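Local coordinates for protein motility-associated killing factor MakB (Vibrio cholerae serotype O1, PDB 6W1W) that probably acts as one component of a three-component cytotoxin whose structure resembles the alpha-pore-forming toxins, at residues 192-197 with 217-222. Sequence-based numbering, arbitrary orientation.
Sequences YIQSMV and ALFTVG. With EDO (1,2-ethanediol), chain C.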
loop_
_atom_site.group_PDB
_atom_site.type_symbol
_atom_site.label_atom_id
_atom_site.label_comp_id
_atom_site.label_asym_id
_atom_site.label_seq_id
_atom_site.Cartn_x
_atom_site.Cartn_y
_atom_site.Cartn_z
ATOM N N TYR A 192 6.618 5.809 -12.414
ATOM C CA TYR A 192 5.192 5.830 -12.134
ATOM C C TYR A 192 4.741 7.238 -11.743
ATOM O O TYR A 192 5.540 8.089 -11.348
ATOM C CB TYR A 192 4.849 4.820 -11.032
ATOM C CG TYR A 192 4.826 3.385 -11.522
ATOM C CD1 TYR A 192 3.652 2.641 -11.517
ATOM C CD2 TYR A 192 5.975 2.784 -12.016
ATOM C CE1 TYR A 192 3.629 1.330 -11.981
ATOM C CE2 TYR A 192 5.962 1.480 -12.480
ATOM C CZ TYR A 192 4.791 0.757 -12.461
ATOM O OH TYR A 192 4.796 -0.538 -12.929
ATOM N N ILE A 193 3.439 7.476 -11.876
ATOM C CA ILE A 193 2.832 8.761 -11.561
ATOM C C ILE A 193 1.685 8.525 -10.593
ATOM O O ILE A 193 0.777 7.737 -10.880
ATOM C CB ILE A 193 2.330 9.489 -12.824
ATOM C CG1 ILE A 193 3.516 9.957 -13.670
ATOM C CG2 ILE A 193 1.429 10.660 -12.448
ATOM C CD1 ILE A 193 3.120 10.758 -14.888
ATOM N N GLN A 194 1.726 9.210 -9.455
ATOM C CA GLN A 194 0.720 9.084 -8.409
ATOM C C GLN A 194 -0.121 10.354 -8.382
ATOM O O GLN A 194 0.402 11.442 -8.113
ATOM C CB GLN A 194 1.384 8.829 -7.054
ATOM C CG GLN A 194 0.439 8.849 -5.863
ATOM C CD GLN A 194 1.115 8.389 -4.586
ATOM O OE1 GLN A 194 2.074 7.617 -4.625
ATOM N NE2 GLN A 194 0.623 8.865 -3.444
ATOM N N SER A 195 -1.413 10.217 -8.670
ATOM C CA SER A 195 -2.345 11.336 -8.678
ATOM C C SER A 195 -3.525 11.015 -7.774
ATOM O O SER A 195 -4.008 9.878 -7.751
ATOM C CB SER A 195 -2.844 11.637 -10.097
ATOM O OG SER A 195 -1.835 11.412 -11.072
ATOM N N MET A 196 -3.995 12.019 -7.038
ATOM C CA MET A 196 -5.078 11.833 -6.078
ATOM C C MET A 196 -6.420 12.041 -6.770
ATOM O O MET A 196 -6.680 13.115 -7.324
ATOM C CB MET A 196 -4.924 12.788 -4.892
ATOM C CG MET A 196 -3.707 12.514 -4.015
ATOM S SD MET A 196 -3.576 10.794 -3.464
ATOM C CE MET A 196 -5.093 10.603 -2.530
ATOM N N VAL A 197 -7.270 11.022 -6.728
ATOM C CA VAL A 197 -8.581 11.068 -7.365
ATOM C C VAL A 197 -9.619 11.224 -6.260
ATOM O O VAL A 197 -9.957 10.265 -5.561
ATOM C CB VAL A 197 -8.842 9.821 -8.214
ATOM C CG1 VAL A 197 -10.200 9.916 -8.883
ATOM C CG2 VAL A 197 -7.744 9.648 -9.231
ATOM N N ALA A 217 -5.326 7.295 -4.453
ATOM C CA ALA A 217 -4.267 7.432 -5.443
ATOM C C ALA A 217 -4.527 6.541 -6.648
ATOM O O ALA A 217 -5.018 5.415 -6.517
ATOM C CB ALA A 217 -2.908 7.089 -4.839
ATOM N N LEU A 218 -4.191 7.063 -7.824
ATOM C CA LEU A 218 -4.237 6.329 -9.079
ATOM C C LEU A 218 -2.835 6.319 -9.672
ATOM O O LEU A 218 -2.171 7.361 -9.718
ATOM C CB LEU A 218 -5.242 6.971 -10.045
ATOM C CG LEU A 218 -5.466 6.316 -11.410
ATOM C CD1 LEU A 218 -6.195 4.991 -11.272
ATOM C CD2 LEU A 218 -6.225 7.264 -12.330
ATOM N N PHE A 219 -2.375 5.147 -10.102
ATOM C CA PHE A 219 -1.028 4.993 -10.642
ATOM C C PHE A 219 -1.085 4.898 -12.169
ATOM O O PHE A 219 -1.689 3.970 -12.719
ATOM C CB PHE A 219 -0.342 3.762 -10.044
ATOM C CG PHE A 219 0.047 3.924 -8.602
ATOM C CD1 PHE A 219 0.040 2.834 -7.744
ATOM C CD2 PHE A 219 0.429 5.161 -8.102
ATOM C CE1 PHE A 219 0.398 2.976 -6.411
ATOM C CE2 PHE A 219 0.788 5.310 -6.767
ATOM C CZ PHE A 219 0.772 4.218 -5.924
ATOM N N THR A 220 -0.445 5.849 -12.848
ATOM C CA THR A 220 -0.368 5.864 -14.303
ATOM C C THR A 220 1.090 5.809 -14.742
ATOM O O THR A 220 1.977 6.326 -14.059
ATOM C CB THR A 220 -1.048 7.114 -14.890
ATOM O OG1 THR A 220 -0.400 8.294 -14.399
ATOM C CG2 THR A 220 -2.521 7.151 -14.507
ATOM N N VAL A 221 1.334 5.182 -15.897
ATOM C CA VAL A 221 2.707 4.929 -16.330
ATOM C C VAL A 221 3.286 6.128 -17.069
ATOM O O VAL A 221 4.412 6.552 -16.790
ATOM C CB VAL A 221 2.772 3.649 -17.185
ATOM C CG1 VAL A 221 2.927 2.431 -16.295
ATOM C CG2 VAL A 221 1.532 3.528 -18.061
ATOM N N GLY A 222 2.546 6.688 -18.025
ATOM C CA GLY A 222 3.084 7.761 -18.838
ATOM C C GLY A 222 2.119 8.896 -19.117
ATOM O O GLY A 222 2.536 10.046 -19.286
HETATM C C1 EDO C . -9.328 4.806 -6.921
HETATM O O1 EDO C . -8.021 4.334 -7.276
HETATM C C2 EDO C . -9.239 6.257 -6.452
HETATM O O2 EDO C . -10.468 6.655 -5.831
#
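Ile193 and Thr220 form a hydrogen-bonded antiparallel pair, and Ser195 and Leu218 form the next. Each pair is closed by two backbone bonds. Ile193 N gives the more bent one, to Thr220 O at 2.9 Å with 133° at the hydrogen; Ser195 N to Leu218 O is straighter. Carbonyl oxygens also take CA-H...O contacts, as from Phe219 CA to Ile193 O at 3.3 Å.

These strands are the two arms of a beta hairpin, 193-203 and 209-220, met here near its open end. The hairpin belongs to a mixed sheet in which 193-203 also pairs, in parallel, with 338-346. The sheet accompanies a mostly helical chain, consistent with the reported similarity to alpha-pore-forming toxins.

On the face of Gln194, Met196, Ala217 and Phe219, the Gln194 side chain lies beside the Phe219 ring and points the same way. CG of Gln194 is anti to the backbone N (chi1 173°), which sets it beside the ring, 3.7 Å from Phe219 CE2. The chain then runs on extended to the amide. Gln194 OE1 comes to the ring edge, 3.4 Å from Phe219 CE2. The amide and ring planes are 63° apart. The Met196 side chain curls round, and its SD lies 4.0 Å from Ala217 CB. Helix 9-35 packs on this face through Leu24 and Asn28.

On the other face, Thr220 OG1 lies 3.4 Å from Ile193 CB and is hydrogen-bonded to Tyr223 O. Val197 CG2 rests 3.8 Å from Leu218 CB, and Ile229 of helix 225-230 touches both residues. An ethanediol, probably from the crystallisation liquor, makes a weak hydrogen bond to Ala217 O.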